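Local coordinates for mannan endo-1,4-beta-mannosidase (Mytilus edulis, PDB 2C0H), which hydrolyses the internal beta-1,4-mannosidic linkages of mannans, galactomannans and glucomannans, releasing short manno-oligosaccharides, at residues A[27-31]-A[32-36]; A[182-185]-A[186-189]; A[308-311]-A[312-316]. The protein carries 3 engineered substitutions. One frame throughout, in Å; residues are numbered along the deposited sequence.

Contact 1: residues A[27-31]-A[32-36]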
ATOM      1  N   ALA A  27      -3.090  -8.721   7.085  1.00 11.91           N
ATOM      2  CA  ALA A  27      -3.420  -7.328   6.769  1.00 12.18           C
ATOM      3  C   ALA A  27      -4.587  -6.865   7.662  1.00 12.40           C
ATOM      4  O   ALA A  27      -4.971  -5.692   7.627  1.00 12.62           O
ATOM      5  CB  ALA A  27      -3.812  -7.223   5.315  1.00 12.25           C
ATOM      6  N   TRP A  28      -5.167  -7.781   8.444  1.00 12.03           N
ATOM      7  CA  TRP A  28      -6.247  -7.492   9.387  1.00 12.52           C
ATOM      8  C   TRP A  28      -6.261  -8.525  10.519  1.00 12.70           C
ATOM      9  O   TRP A  28      -5.582  -9.553  10.443  1.00 12.84           O
ATOM     10  CB  TRP A  28      -7.609  -7.521   8.661  1.00 12.30           C
ATOM     11  CG  TRP A  28      -7.881  -8.804   7.930  1.00 12.99           C
ATOM     12  CD1 TRP A  28      -8.337  -9.967   8.486  1.00 13.65           C
ATOM     13  CD2 TRP A  28      -7.715  -9.074   6.531  1.00 11.46           C
ATOM     14  NE1 TRP A  28      -8.436 -10.939   7.534  1.00 13.42           N
ATOM     15  CE2 TRP A  28      -8.066 -10.427   6.321  1.00 12.83           C
ATOM     16  CE3 TRP A  28      -7.302  -8.310   5.428  1.00 12.75           C
ATOM     17  CZ2 TRP A  28      -8.027 -11.016   5.064  1.00 14.02           C
ATOM     18  CZ3 TRP A  28      -7.250  -8.895   4.193  1.00 13.59           C
ATOM     19  CH2 TRP A  28      -7.617 -10.233   4.010  1.00 14.27           C
ATOM     20  N   VAL A  29      -7.043  -8.258  11.551  1.00 12.79           N
ATOM     21  CA  VAL A  29      -7.390  -9.272  12.562  1.00 13.72           C
ATOM     22  C   VAL A  29      -8.884  -9.549  12.404  1.00 14.51           C
ATOM     23  O   VAL A  29      -9.282 -10.653  12.006  1.00 14.50           O
ATOM     24  CB  VAL A  29      -6.991  -8.839  13.986  1.00 13.52           C
ATOM     25  CG1 VAL A  29      -7.487  -9.869  15.025  1.00 14.40           C
ATOM     26  CG2 VAL A  29      -5.464  -8.649  14.068  1.00 15.03           C
ATOM     27  N   ASN A  30      -9.711  -8.538  12.661  1.00 15.43           N
ATOM     28  CA  ASN A  30     -11.123  -8.600  12.297  1.00 15.81           C
ATOM     29  C   ASN A  30     -11.364  -7.669  11.099  1.00 16.14           C
ATOM     30  O   ASN A  30     -11.373  -6.453  11.258  1.00 16.51           O
ATOM     31  CB  ASN A  30     -12.031  -8.232  13.471  1.00 17.33           C
ATOM     32  CG  ASN A  30     -13.496  -8.697  13.263  1.00 17.90           C
ATOM     33  OD1 ASN A  30     -13.777  -9.728  12.619  1.00 24.04           O
ATOM     34  ND2 ASN A  30     -14.424  -7.939  13.822  1.00 25.46           N
ATOM     35  N   TYR A  31     -11.541  -8.278   9.927  1.00 16.13           N
ATOM     36  CA  TYR A  31     -11.584  -7.582   8.607  1.00 15.82           C
ATOM     37  C   TYR A  31     -12.505  -6.371   8.619  1.00 16.37           C
ATOM     38  O   TYR A  31     -13.687  -6.511   8.874  1.00 16.37           O
ATOM     39  CB  TYR A  31     -12.023  -8.574   7.518  1.00 16.45           C
ATOM     40  CG  TYR A  31     -12.080  -8.067   6.091  1.00 15.72           C
ATOM     41  CD1 TYR A  31     -10.981  -8.142   5.252  1.00 14.82           C
ATOM     42  CD2 TYR A  31     -13.263  -7.582   5.551  1.00 15.01           C
ATOM     43  CE1 TYR A  31     -11.043  -7.722   3.938  1.00 16.09           C
ATOM     44  CE2 TYR A  31     -13.330  -7.161   4.236  1.00 15.46           C
ATOM     45  CZ  TYR A  31     -12.217  -7.230   3.435  1.00 16.74           C
ATOM     46  OH  TYR A  31     -12.281  -6.819   2.129  1.00 17.82           O
ATOM     47  N   ALA A  32     -11.926  -5.192   8.374  1.00 16.74           N
ATOM     48  CA  ALA A  32     -12.634  -3.898   8.298  1.00 16.76           C
ATOM     49  C   ALA A  32     -13.163  -3.355   9.634  1.00 17.22           C
ATOM     50  O   ALA A  32     -13.847  -2.318   9.655  1.00 18.33           O
ATOM     51  CB  ALA A  32     -13.742  -3.950   7.272  1.00 16.73           C
ATOM     52  N   ARG A  33     -12.842  -4.034  10.735  1.00 16.38           N
ATOM     53  CA  ARG A  33     -13.364  -3.715  12.059  1.00 17.04           C
ATOM     54  C   ARG A  33     -12.253  -3.822  13.127  1.00 16.25           C
ATOM     55  O   ARG A  33     -12.462  -4.376  14.210  1.00 16.92           O
ATOM     56  CB  ARG A  33     -14.538  -4.658  12.372  1.00 17.96           C
ATOM     57  CG  ARG A  33     -15.708  -4.506  11.444  1.00 19.33           C
ATOM     58  CD  ARG A  33     -16.868  -5.438  11.801  1.00 21.07           C
ATOM     59  NE  ARG A  33     -17.854  -5.466  10.723  1.00 23.69           N
ATOM     60  CZ  ARG A  33     -18.848  -4.595  10.551  1.00 26.88           C
ATOM     61  NH1 ARG A  33     -19.037  -3.579  11.393  1.00 29.28           N
ATOM     62  NH2 ARG A  33     -19.666  -4.744   9.514  1.00 29.02           N
ATOM     63  N   ASP A  34     -11.082  -3.258  12.831  1.00 15.30           N
ATOM     64  CA  ASP A  34      -9.934  -3.351  13.734  1.00 15.64           C
ATOM     65  C   ASP A  34      -9.646  -2.074  14.543  1.00 14.94           C
ATOM     66  O   ASP A  34      -8.974  -2.138  15.571  1.00 14.81           O
ATOM     67  CB  ASP A  34      -8.682  -3.753  12.949  1.00 15.64           C
ATOM     68  CG  ASP A  34      -8.612  -5.240  12.668  1.00 16.95           C
ATOM     69  OD1 ASP A  34      -8.915  -6.021  13.593  1.00 19.31           O
ATOM     70  OD2 ASP A  34      -8.216  -5.625  11.555  1.00 17.47           O
ATOM     71  N   PHE A  35     -10.108  -0.918  14.057  1.00 15.22           N
ATOM     72  CA  PHE A  35      -9.826   0.372  14.684  1.00 15.53           C
ATOM     73  C   PHE A  35     -11.105   1.205  14.737  1.00 15.77           C
ATOM     74  O   PHE A  35     -11.921   1.123  13.825  1.00 16.51           O
ATOM     75  CB  PHE A  35      -8.744   1.126  13.887  1.00 15.12           C
ATOM     76  CG  PHE A  35      -7.445   0.366  13.770  1.00 14.74           C
ATOM     77  CD1 PHE A  35      -6.476   0.466  14.754  1.00 14.20           C
ATOM     78  CD2 PHE A  35      -7.221  -0.475  12.704  1.00 16.13           C
ATOM     79  CE1 PHE A  35      -5.291  -0.244  14.660  1.00 15.35           C
ATOM     80  CE2 PHE A  35      -6.029  -1.201  12.610  1.00 14.86           C
ATOM     81  CZ  PHE A  35      -5.079  -1.077  13.585  1.00 14.57           C
ATOM     82  N   GLY A  36     -11.256   1.997  15.792  1.00 16.70           N
ATOM     83  CA  GLY A  36     -12.478   2.755  16.039  1.00 17.12           C
ATOM     84  C   GLY A  36     -13.503   1.914  16.770  1.00 17.67           C
ATOM     85  O   GLY A  36     -13.427   0.685  16.760  1.00 17.82           O
TER
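A type II beta turn from N30 to R33, with the carboxylate of D34 bound to the N-H groups of V29 and N30 at its start, shapes the loop that follows strand 17-25 of the TIM barrel, before helix 40-56. The turn closes where R33 N donates to N30 O at 2.9 Å. Y31 and A32 fill its corners. A32 has the positive phi (71°) of the third place in such a turn, which glycine would adopt more easily; this phi brings A32 CB to 3.0 Å from Y31 O, the close approach that makes the conformation costly for a residue with a side chain. D34 OD2 takes V29 N at 2.9 Å and D34 OD1 takes N30 N at 2.8 Å, both nearly straight and both on the syn side, with each donor a little over 20° out of the carboxylate plane. One carboxylate thus pins two successive peptide N-H groups, which fixes its rotation, and an aspartate suits the task because both its oxygens accept. D34 CG lies anti to its carbonyl carbon and beside the backbone N (chi1 -80°), which brings the group back over the chain that precedes it. N30 O lies 3.3 Å from D34 OD2, an unfavourable pairing of acceptors that the two N-H donors probably offset; they would also favour the ionised carboxylate. On the outer surface, N30 ND2 rests against R33 CB. W28 comes close to W65 and W323, which by similarity bind substrate, while Y31 OH has a weak hydrogen bond to N113 ND2. Y31 presents a ring edge to the indole: its CD1 sits 3.6 Å above the W28 plane, over the ring centre, while W28 CD2 lies in the plane of the tyrosine ring.

Contact 2: residues A[182-185]-A[186-189]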
ATOM      1  N   ARG A 182      -5.981  -0.940 -23.430  1.00 21.17           N
ATOM      2  CA  ARG A 182      -6.007  -2.064 -24.389  1.00 21.99           C
ATOM      3  C   ARG A 182      -5.003  -3.137 -24.006  1.00 21.82           C
ATOM      4  O   ARG A 182      -5.254  -4.329 -24.208  1.00 22.07           O
ATOM      5  CB  ARG A 182      -5.780  -1.598 -25.833  1.00 22.45           C
ATOM      6  CG  ARG A 182      -6.984  -0.899 -26.419  1.00 24.22           C
ATOM      7  CD  ARG A 182      -6.764  -0.487 -27.853  1.00 26.07           C
ATOM      8  NE  ARG A 182      -5.765   0.575 -27.971  1.00 29.86           N
ATOM      9  CZ  ARG A 182      -4.510   0.414 -28.398  1.00 32.41           C
ATOM     10  NH1 ARG A 182      -4.042  -0.779 -28.763  1.00 35.01           N
ATOM     11  NH2 ARG A 182      -3.705   1.469 -28.462  1.00 32.92           N
ATOM     12  N   HIS A 183      -3.891  -2.710 -23.419  1.00 21.39           N
ATOM     13  CA  HIS A 183      -2.857  -3.640 -22.971  1.00 21.35           C
ATOM     14  C   HIS A 183      -3.284  -4.502 -21.790  1.00 21.26           C
ATOM     15  O   HIS A 183      -2.607  -5.490 -21.495  1.00 21.69           O
ATOM     16  CB  HIS A 183      -1.557  -2.906 -22.633  1.00 21.56           C
ATOM     17  CG  HIS A 183      -1.643  -2.047 -21.414  1.00 21.06           C
ATOM     18  ND1 HIS A 183      -2.333  -0.856 -21.394  1.00 22.17           N
ATOM     19  CD2 HIS A 183      -1.139  -2.210 -20.169  1.00 20.14           C
ATOM     20  CE1 HIS A 183      -2.247  -0.319 -20.193  1.00 22.38           C
ATOM     21  NE2 HIS A 183      -1.527  -1.120 -19.428  1.00 20.63           N
ATOM     22  N   LEU A 184      -4.371  -4.129 -21.105  1.00 20.69           N
ATOM     23  CA  LEU A 184      -4.897  -4.926 -19.979  1.00 20.77           C
ATOM     24  C   LEU A 184      -5.926  -5.963 -20.431  1.00 21.02           C
ATOM     25  O   LEU A 184      -6.362  -6.796 -19.632  1.00 20.91           O
ATOM     26  CB  LEU A 184      -5.524  -4.023 -18.907  1.00 20.62           C
ATOM     27  CG  LEU A 184      -4.619  -2.952 -18.275  1.00 19.49           C
ATOM     28  CD1 LEU A 184      -5.355  -2.171 -17.172  1.00 19.85           C
ATOM     29  CD2 LEU A 184      -3.326  -3.557 -17.731  1.00 19.99           C
ATOM     30  N   SER A 185      -6.336  -5.906 -21.693  1.00 21.89           N
ATOM     31  CA  SER A 185      -7.192  -6.951 -22.268  1.00 22.41           C
ATOM     32  C   SER A 185      -6.509  -8.322 -22.176  1.00 22.94           C
ATOM     33  O   SER A 185      -5.354  -8.461 -22.548  1.00 23.53           O
ATOM     34  CB  SER A 185      -7.543  -6.628 -23.719  1.00 22.89           C
ATOM     35  OG  SER A 185      -8.441  -5.537 -23.786  1.00 24.74           O
ATOM     36  N   GLY A 186      -7.221  -9.315 -21.647  1.00 22.85           N
ATOM     37  CA  GLY A 186      -6.658 -10.660 -21.448  1.00 22.71           C
ATOM     38  C   GLY A 186      -5.817 -10.835 -20.195  1.00 22.84           C
ATOM     39  O   GLY A 186      -5.315 -11.936 -19.938  1.00 23.50           O
ATOM     40  N   SER A 187      -5.652  -9.763 -19.413  1.00 22.04           N
ATOM     41  CA  SER A 187      -4.791  -9.772 -18.212  1.00 20.92           C
ATOM     42  C   SER A 187      -5.486 -10.236 -16.935  1.00 20.71           C
ATOM     43  O   SER A 187      -4.826 -10.541 -15.939  1.00 20.99           O
ATOM     44  CB  SER A 187      -4.241  -8.368 -17.963  1.00 20.79           C
ATOM     45  OG  SER A 187      -5.233  -7.541 -17.358  1.00 20.05           O
ATOM     46  N   GLY A 188      -6.815 -10.244 -16.940  1.00 19.56           N
ATOM     47  CA  GLY A 188      -7.584 -10.513 -15.739  1.00 18.87           C
ATOM     48  C   GLY A 188      -8.059  -9.268 -15.013  1.00 18.09           C
ATOM     49  O   GLY A 188      -8.926  -9.363 -14.168  1.00 18.80           O
ATOM     50  N   ALA A 189      -7.499  -8.102 -15.338  1.00 16.71           N
ATOM     51  CA  ALA A 189      -7.960  -6.852 -14.730  1.00 16.42           C
ATOM     52  C   ALA A 189      -9.470  -6.699 -14.855  1.00 15.89           C
ATOM     53  O   ALA A 189     -10.061  -7.155 -15.836  1.00 16.86           O
ATOM     54  CB  ALA A 189      -7.283  -5.675 -15.392  1.00 15.61           C
TER
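L184 and S187 face each other across a type II beta turn in the loop between strand 155-162 and helix 198-215, with the serine hydroxyl directed at the leucine carbonyl. S187 CB points toward the other half of the turn, and OG, set between the backbone N and the carbonyl carbon (chi1 78°), swings in to 2.6 Å from L184 O, tilted modestly from the carbonyl plane. The closing bond of the turn, from S187 N to L184 O at 3.1 Å, comes from well above that plane, so the carbonyl is held by two donors from different directions. G186 fits the third place of the turn, where its positive phi would drive a side chain into the carbonyl of S185. L184 CB meets A189 CB at 4.3 Å, an apolar touch, and L184 CG lies over one face of the H183 ring, toward its rim. S187 and A189 also rest on W226, which by similarity binds substrate. S187 OG in turn accepts from A189 N at 3.1 Å and 166°, forming an ST turn. Because the hydroxyl gives one bond while taking another, each is likely to strengthen its partner, and a single serine couples two consecutive turns.

Contact 3: residues A[308-311]-A[312-316]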
ATOM      1  N   MET A 308      13.316 -15.064  -2.404  1.00 12.81           N
ATOM      2  CA  MET A 308      12.437 -13.965  -2.809  1.00 12.62           C
ATOM      3  C   MET A 308      12.856 -12.672  -2.070  1.00 12.38           C
ATOM      4  O   MET A 308      12.984 -11.612  -2.697  1.00 12.29           O
ATOM      5  CB  MET A 308      10.976 -14.337  -2.558  1.00 12.58           C
ATOM      6  CG  MET A 308      10.508 -15.545  -3.393  1.00 13.39           C
ATOM      7  SD  MET A 308       8.801 -16.063  -3.127  1.00 14.69           S
ATOM      8  CE  MET A 308       8.007 -15.067  -4.361  1.00 14.41           C
ATOM      9  N   PHE A 309      13.085 -12.743  -0.763  1.00 12.42           N
ATOM     10  CA  PHE A 309      13.612 -11.570   0.003  1.00 12.43           C
ATOM     11  C   PHE A 309      14.985 -11.152  -0.561  1.00 12.71           C
ATOM     12  O   PHE A 309      15.260  -9.958  -0.737  1.00 13.00           O
ATOM     13  CB  PHE A 309      13.679 -11.855   1.506  1.00 13.04           C
ATOM     14  CG  PHE A 309      12.386 -11.601   2.240  1.00 11.97           C
ATOM     15  CD1 PHE A 309      12.124 -10.363   2.808  1.00 14.54           C
ATOM     16  CD2 PHE A 309      11.462 -12.603   2.407  1.00 13.17           C
ATOM     17  CE1 PHE A 309      10.947 -10.120   3.480  1.00 14.16           C
ATOM     18  CE2 PHE A 309      10.288 -12.383   3.126  1.00 14.68           C
ATOM     19  CZ  PHE A 309      10.029 -11.123   3.660  1.00 13.50           C
ATOM     20  N   GLU A 310      15.833 -12.127  -0.882  1.00 13.12           N
ATOM     21  CA  GLU A 310      17.148 -11.829  -1.456  1.00 13.48           C
ATOM     22  C   GLU A 310      17.076 -11.105  -2.787  1.00 12.85           C
ATOM     23  O   GLU A 310      17.854 -10.167  -3.027  1.00 13.26           O
ATOM     24  CB  GLU A 310      17.972 -13.109  -1.638  1.00 14.16           C
ATOM     25  CG  GLU A 310      19.423 -12.868  -2.086  1.00 16.47           C
ATOM     26  CD  GLU A 310      20.327 -12.360  -0.983  1.00 21.59           C
ATOM     27  OE1 GLU A 310      19.878 -12.272   0.181  1.00 26.20           O
ATOM     28  OE2 GLU A 310      21.508 -12.047  -1.280  1.00 27.55           O
ATOM     29  N   TRP A 311      16.182 -11.555  -3.671  1.00 13.12           N
ATOM     30  CA  TRP A 311      16.000 -10.923  -4.988  1.00 12.86           C
ATOM     31  C   TRP A 311      15.587  -9.465  -4.788  1.00 13.20           C
ATOM     32  O   TRP A 311      16.203  -8.557  -5.361  1.00 12.69           O
ATOM     33  CB  TRP A 311      14.971 -11.666  -5.846  1.00 14.41           C
ATOM     34  CG  TRP A 311      14.885 -11.131  -7.254  1.00 14.71           C
ATOM     35  CD1 TRP A 311      14.071 -10.130  -7.702  1.00 16.37           C
ATOM     36  CD2 TRP A 311      15.649 -11.561  -8.388  1.00 16.80           C
ATOM     37  NE1 TRP A 311      14.276  -9.917  -9.036  1.00 15.13           N
ATOM     38  CE2 TRP A 311      15.243 -10.776  -9.488  1.00 16.93           C
ATOM     39  CE3 TRP A 311      16.647 -12.520  -8.576  1.00 18.25           C
ATOM     40  CZ2 TRP A 311      15.795 -10.929 -10.762  1.00 18.46           C
ATOM     41  CZ3 TRP A 311      17.184 -12.680  -9.834  1.00 18.55           C
ATOM     42  CH2 TRP A 311      16.765 -11.889 -10.915  1.00 18.13           C
ATOM     43  N   ALA A 312      14.582  -9.243  -3.951  1.00 12.18           N
ATOM     44  CA  ALA A 312      14.105  -7.868  -3.702  1.00 11.90           C
ATOM     45  C   ALA A 312      15.231  -7.009  -3.163  1.00 12.29           C
ATOM     46  O   ALA A 312      15.432  -5.878  -3.609  1.00 12.20           O
ATOM     47  CB  ALA A 312      12.929  -7.858  -2.743  1.00 11.22           C
ATOM     48  N   TYR A 313      15.995  -7.541  -2.215  1.00 11.89           N
ATOM     49  CA  TYR A 313      17.027  -6.755  -1.513  1.00 11.91           C
ATOM     50  C   TYR A 313      18.192  -6.403  -2.428  1.00 12.32           C
ATOM     51  O   TYR A 313      18.713  -5.280  -2.364  1.00 13.41           O
ATOM     52  CB  TYR A 313      17.525  -7.555  -0.278  1.00 11.82           C
ATOM     53  CG  TYR A 313      18.507  -6.808   0.631  1.00 11.62           C
ATOM     54  CD1 TYR A 313      18.113  -5.712   1.389  1.00 11.15           C
ATOM     55  CD2 TYR A 313      19.832  -7.218   0.758  1.00 11.38           C
ATOM     56  CE1 TYR A 313      18.988  -5.031   2.203  1.00 10.43           C
ATOM     57  CE2 TYR A 313      20.729  -6.528   1.567  1.00 12.19           C
ATOM     58  CZ  TYR A 313      20.315  -5.425   2.293  1.00 10.30           C
ATOM     59  OH  TYR A 313      21.209  -4.729   3.117  1.00 12.01           O
ATOM     60  N   THR A 314      18.601  -7.341  -3.285  1.00 13.17           N
ATOM     61  CA  THR A 314      19.804  -7.164  -4.103  1.00 14.04           C
ATOM     62  C   THR A 314      19.599  -6.655  -5.516  1.00 14.56           C
ATOM     63  O   THR A 314      20.579  -6.251  -6.153  1.00 16.30           O
ATOM     64  CB  THR A 314      20.629  -8.462  -4.200  1.00 14.30           C
ATOM     65  OG1 THR A 314      19.894  -9.478  -4.880  1.00 16.06           O
ATOM     66  CG2 THR A 314      21.043  -8.939  -2.822  1.00 15.49           C
ATOM     67  N   LYS A 315      18.371  -6.684  -6.027  1.00 14.80           N
ATOM     68  CA  LYS A 315      18.124  -6.291  -7.411  1.00 14.34           C
ATOM     69  C   LYS A 315      17.484  -4.921  -7.596  1.00 14.22           C
ATOM     70  O   LYS A 315      16.961  -4.646  -8.675  1.00 15.26           O
ATOM     71  CB  LYS A 315      17.321  -7.374  -8.142  1.00 15.35           C
ATOM     72  CG  LYS A 315      17.983  -8.748  -8.127  1.00 18.73           C
ATOM     73  CD  LYS A 315      19.341  -8.750  -8.814  1.00 21.56           C
ATOM     74  CE  LYS A 315      19.801 -10.170  -9.118  1.00 22.83           C
ATOM     75  NZ  LYS A 315      21.063 -10.209  -9.893  1.00 25.29           N
ATOM     76  N   GLY A 316      17.568  -4.072  -6.573  1.00 13.61           N
ATOM     77  CA  GLY A 316      17.270  -2.644  -6.715  1.00 13.40           C
ATOM     78  C   GLY A 316      15.934  -2.224  -6.166  1.00 12.94           C
ATOM     79  O   GLY A 316      15.544  -1.057  -6.313  1.00 13.12           O
TER
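W311 and K315 meet one turn apart at the C-terminal end of helix 305-314, where the lysine chain lies across the indole. K315 CG stands 3.7 Å from the centroid of the five-membered ring of W311, 15° off its normal, a CH-pi contact, and farther out K315 CE reaches W311 CZ3 at 3.7 Å. The lysine suits this partly exposed side: its methylenes cover the ring while the chain carries its ammonium beyond it. W311 CG is anti to the backbone N (chi1 -173°), which sends the indole outward from the helix to meet the K315 chain, and W311 NE1 hydrogen-bonds to the carbonyls of P276 and H279. With an alanine here, the lysine chain would probably be free to turn and those two carbonyls would lose their N-H partner. E310 O is gripped from opposite faces of its plane by T314 N at 2.9 Å and by T314 OG1 at 2.8 Å; threonine serves because its hydroxyl can fold back on the helix while T314 CG2 rests 3.5 Å from E310 OE2. E310 forms a salt bridge to R343. The side turned to the barrel is tightly packed and apolar: the small A312 lets the helix lie close to A320 of strand 319-322 and F20 of strand 17-25, and F309 sits against these strands, as befits the helix of a beta-alpha-beta unit joining strand 290-294 to strand 319-322.

Overall arrangement
The three sites lie in series along the chain and do not touch; contacts 1 and 3 come nearest, about 14 Å between nearest atoms, against about 17 Å for contacts 1 and 2 and about 18 Å for contacts 2 and 3. Contacts 1 and 2 belong to loops that follow barrel strands, and each borders predicted substrate-binding tryptophans: W65 and W323 for 27-36, W226 and W191 for 182-189. Their centres, 32 Å apart, are consistent with separate parts of the rim of the mannan-binding cleft. Contact 3 belongs instead to the outer helical layer, with the M308 side chain still about 10 Å from that of E294, the probable nucleophile.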